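Local structure of B-agarase (Saccharophagus degradans, 4BQ2) at residues 430-435 / 482-487. The protein hydrolyses agarose chains as a family 50 glycoside hydrolase, acting as an exo-beta-agarase. Numbering follows the deposited sequence.
Sequences PFFANG and WCVGVF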
ATOM      1  N   PRO A 430      -2.958  10.982  21.216  1.00 13.66           N
ATOM      2  CA  PRO A 430      -4.188  10.925  20.432  1.00 13.66           C
ATOM      3  C   PRO A 430      -4.177   9.770  19.453  1.00 14.44           C
ATOM      4  O   PRO A 430      -3.110   9.205  19.158  1.00 14.55           O
ATOM      5  CB  PRO A 430      -4.162  12.253  19.639  1.00 13.72           C
ATOM      6  CG  PRO A 430      -3.274  13.142  20.430  1.00 13.31           C
ATOM      7  CD  PRO A 430      -2.203  12.216  20.945  1.00 13.20           C
ATOM      8  N   PHE A 431      -5.341   9.434  18.915  1.00 14.89           N
ATOM      9  CA  PHE A 431      -5.434   8.324  17.948  1.00 14.84           C
ATOM     10  C   PHE A 431      -6.443   8.648  16.855  1.00 15.17           C
ATOM     11  O   PHE A 431      -7.307   9.509  17.032  1.00 14.02           O
ATOM     12  CB  PHE A 431      -5.889   7.029  18.647  1.00 15.32           C
ATOM     13  CG  PHE A 431      -7.257   7.130  19.272  1.00 15.33           C
ATOM     14  CD1 PHE A 431      -7.425   7.723  20.539  1.00 16.04           C
ATOM     15  CD2 PHE A 431      -8.378   6.638  18.595  1.00 15.19           C
ATOM     16  CE1 PHE A 431      -8.703   7.817  21.116  1.00 15.90           C
ATOM     17  CE2 PHE A 431      -9.637   6.728  19.156  1.00 17.05           C
ATOM     18  CZ  PHE A 431      -9.802   7.295  20.424  1.00 16.32           C
ATOM     19  N   PHE A 432      -6.335   7.934  15.740  1.00 14.01           N
ATOM     20  CA  PHE A 432      -7.309   8.029  14.641  1.00 13.63           C
ATOM     21  C   PHE A 432      -8.169   6.804  14.702  1.00 13.38           C
ATOM     22  O   PHE A 432      -7.645   5.716  14.925  1.00 15.31           O
ATOM     23  CB  PHE A 432      -6.605   8.132  13.290  1.00 12.22           C
ATOM     24  CG  PHE A 432      -5.964   9.468  13.076  1.00 13.36           C
ATOM     25  CD1 PHE A 432      -4.860   9.857  13.833  1.00 13.40           C
ATOM     26  CD2 PHE A 432      -6.504  10.362  12.155  1.00 12.87           C
ATOM     27  CE1 PHE A 432      -4.269  11.118  13.674  1.00 13.21           C
ATOM     28  CE2 PHE A 432      -5.915  11.619  11.963  1.00 13.80           C
ATOM     29  CZ  PHE A 432      -4.795  11.994  12.719  1.00 13.80           C
ATOM     30  N   ALA A 433      -9.474   6.983  14.515  1.00 13.33           N
ATOM     31  CA  ALA A 433     -10.418   5.867  14.563  1.00 13.53           C
ATOM     32  C   ALA A 433     -10.766   5.470  13.143  1.00 13.78           C
ATOM     33  O   ALA A 433     -10.495   6.223  12.236  1.00 14.64           O
ATOM     34  CB  ALA A 433     -11.691   6.265  15.291  1.00 13.64           C
ATOM     35  N   ASN A 434     -11.412   4.315  12.973  1.00 13.50           N
ATOM     36  CA  ASN A 434     -11.846   3.864  11.654  1.00 14.00           C
ATOM     37  C   ASN A 434     -13.009   2.919  11.716  1.00 14.03           C
ATOM     38  O   ASN A 434     -13.247   2.226  12.733  1.00 15.74           O
ATOM     39  CB  ASN A 434     -10.708   3.119  10.938  1.00 14.70           C
ATOM     40  CG  ASN A 434     -10.441   1.728  11.533  1.00 15.13           C
ATOM     41  OD1 ASN A 434      -9.695   1.551  12.543  1.00 16.86           O
ATOM     42  ND2 ASN A 434     -11.043   0.738  10.925  1.00 14.78           N
ATOM     43  N   GLY A 435     -13.708   2.841  10.591  1.00 14.39           N
ATOM     44  CA  GLY A 435     -14.700   1.806  10.379  1.00 13.31           C
ATOM     45  C   GLY A 435     -14.746   1.483   8.906  1.00 13.66           C
ATOM     46  O   GLY A 435     -14.179   2.226   8.060  1.00 13.38           O
ATOM     47  N   TRP A 482      -9.505  12.619  22.684  1.00 14.29           N
ATOM     48  CA  TRP A 482      -8.231  12.057  22.176  1.00 14.15           C
ATOM     49  C   TRP A 482      -8.371  11.501  20.774  1.00 15.11           C
ATOM     50  O   TRP A 482      -7.359  11.221  20.117  1.00 16.18           O
ATOM     51  CB  TRP A 482      -7.703  10.958  23.099  1.00 14.19           C
ATOM     52  CG  TRP A 482      -7.298  11.451  24.413  1.00 14.29           C
ATOM     53  CD1 TRP A 482      -8.066  11.517  25.556  1.00 15.80           C
ATOM     54  CD2 TRP A 482      -6.016  11.964  24.752  1.00 14.72           C
ATOM     55  NE1 TRP A 482      -7.311  12.070  26.589  1.00 14.25           N
ATOM     56  CE2 TRP A 482      -6.049  12.319  26.122  1.00 14.42           C
ATOM     57  CE3 TRP A 482      -4.832  12.162  24.021  1.00 14.49           C
ATOM     58  CZ2 TRP A 482      -4.945  12.878  26.780  1.00 15.10           C
ATOM     59  CZ3 TRP A 482      -3.716  12.700  24.684  1.00 15.40           C
ATOM     60  CH2 TRP A 482      -3.790  13.063  26.042  1.00 14.74           C
ATOM     61  N   CYS A 483      -9.608  11.329  20.300  1.00 14.55           N
ATOM     62  CA  CYS A 483      -9.767  10.865  18.921  1.00 14.47           C
ATOM     63  C   CYS A 483      -9.665  12.037  17.945  1.00 14.85           C
ATOM     64  O   CYS A 483     -10.541  12.904  17.907  1.00 14.34           O
ATOM     65  CB  CYS A 483     -11.084  10.118  18.741  1.00 14.52           C
ATOM     66  SG  CYS A 483     -11.445   9.661  17.025  1.00 15.49           S
ATOM     67  N   VAL A 484      -8.629  12.027  17.105  1.00 13.55           N
ATOM     68  CA  VAL A 484      -8.381  13.135  16.168  1.00 13.28           C
ATOM     69  C   VAL A 484      -9.476  13.170  15.104  1.00 13.42           C
ATOM     70  O   VAL A 484     -10.002  14.231  14.730  1.00 12.95           O
ATOM     71  CB  VAL A 484      -6.975  13.029  15.501  1.00 13.30           C
ATOM     72  CG1 VAL A 484      -6.710  14.235  14.579  1.00 12.98           C
ATOM     73  CG2 VAL A 484      -5.869  12.969  16.560  1.00 13.17           C
ATOM     74  N   GLY A 485      -9.861  12.005  14.633  1.00 12.60           N
ATOM     75  CA  GLY A 485     -10.840  11.949  13.579  1.00 13.65           C
ATOM     76  C   GLY A 485     -11.121  10.524  13.187  1.00 14.31           C
ATOM     77  O   GLY A 485     -10.490   9.595  13.708  1.00 14.73           O
ATOM     78  N   VAL A 486     -12.046  10.356  12.238  1.00 14.76           N
ATOM     79  CA  VAL A 486     -12.520   9.039  11.816  1.00 14.67           C
ATOM     80  C   VAL A 486     -12.322   8.837  10.306  1.00 14.94           C
ATOM     81  O   VAL A 486     -12.902   9.594   9.522  1.00 14.89           O
ATOM     82  CB  VAL A 486     -14.056   8.871  12.123  1.00 15.99           C
ATOM     83  CG1 VAL A 486     -14.524   7.476  11.683  1.00 15.91           C
ATOM     84  CG2 VAL A 486     -14.375   9.091  13.615  1.00 15.93           C
ATOM     85  N   PHE A 487     -11.512   7.826   9.916  1.00 13.59           N
ATOM     86  CA  PHE A 487     -11.451   7.321   8.528  1.00 13.81           C
ATOM     87  C   PHE A 487     -12.575   6.321   8.300  1.00 14.00           C
ATOM     88  O   PHE A 487     -12.895   5.506   9.193  1.00 14.59           O
ATOM     89  CB  PHE A 487     -10.137   6.561   8.283  1.00 13.44           C
ATOM     90  CG  PHE A 487      -8.926   7.455   8.314  1.00 13.24           C
ATOM     91  CD1 PHE A 487      -8.681   8.364   7.272  1.00 13.54           C
ATOM     92  CD2 PHE A 487      -8.030   7.390   9.366  1.00 13.66           C
ATOM     93  CE1 PHE A 487      -7.558   9.189   7.297  1.00 12.99           C
ATOM     94  CE2 PHE A 487      -6.904   8.231   9.403  1.00 13.77           C
ATOM     95  CZ  PHE A 487      -6.675   9.129   8.360  1.00 13.36           C
TER
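F431 and C483 begin a parallel ladder in which F431 N donates to W482 O and V484 N to F431 O (2.8 Å). Beyond them strand 483-487 carries one residue more than strand 431-435: from F431 to A433 is two steps, from C483 to V486 three. This beta bulge, with V484 in a helical backbone conformation, hands A433 N to G485 O at 2.9 Å; F487 N to A433 O and G435 N to F487 O then carry the ladder on.

The bulge turns V484 toward strand 431-435, where its CB sits 3.8 Å from the F432 ring centroid, over one face, while CG2 meets P430 CB at 3.6 Å. F432 also meets F487 rim to rim, CD2 to CE2 at 3.5 Å, their planes 23° apart. On the opposite face of the sheet, the F431 ring, its CG between the backbone N and the carbonyl carbon (chi1 62°), lies with one face toward C483 CA, and C483 SG touches A433 CB at 3.8 Å. Helix 460-477 packs on F431, A433 and C483, making a beta-alpha-beta crossover consistent with the family's (beta/alpha)8 barrel. Five backbone bonds, with CH-pi and sulfur contacts, thus join the strands, while outward-facing groups of F432 and V486 turn to L415 and to L598 and L600.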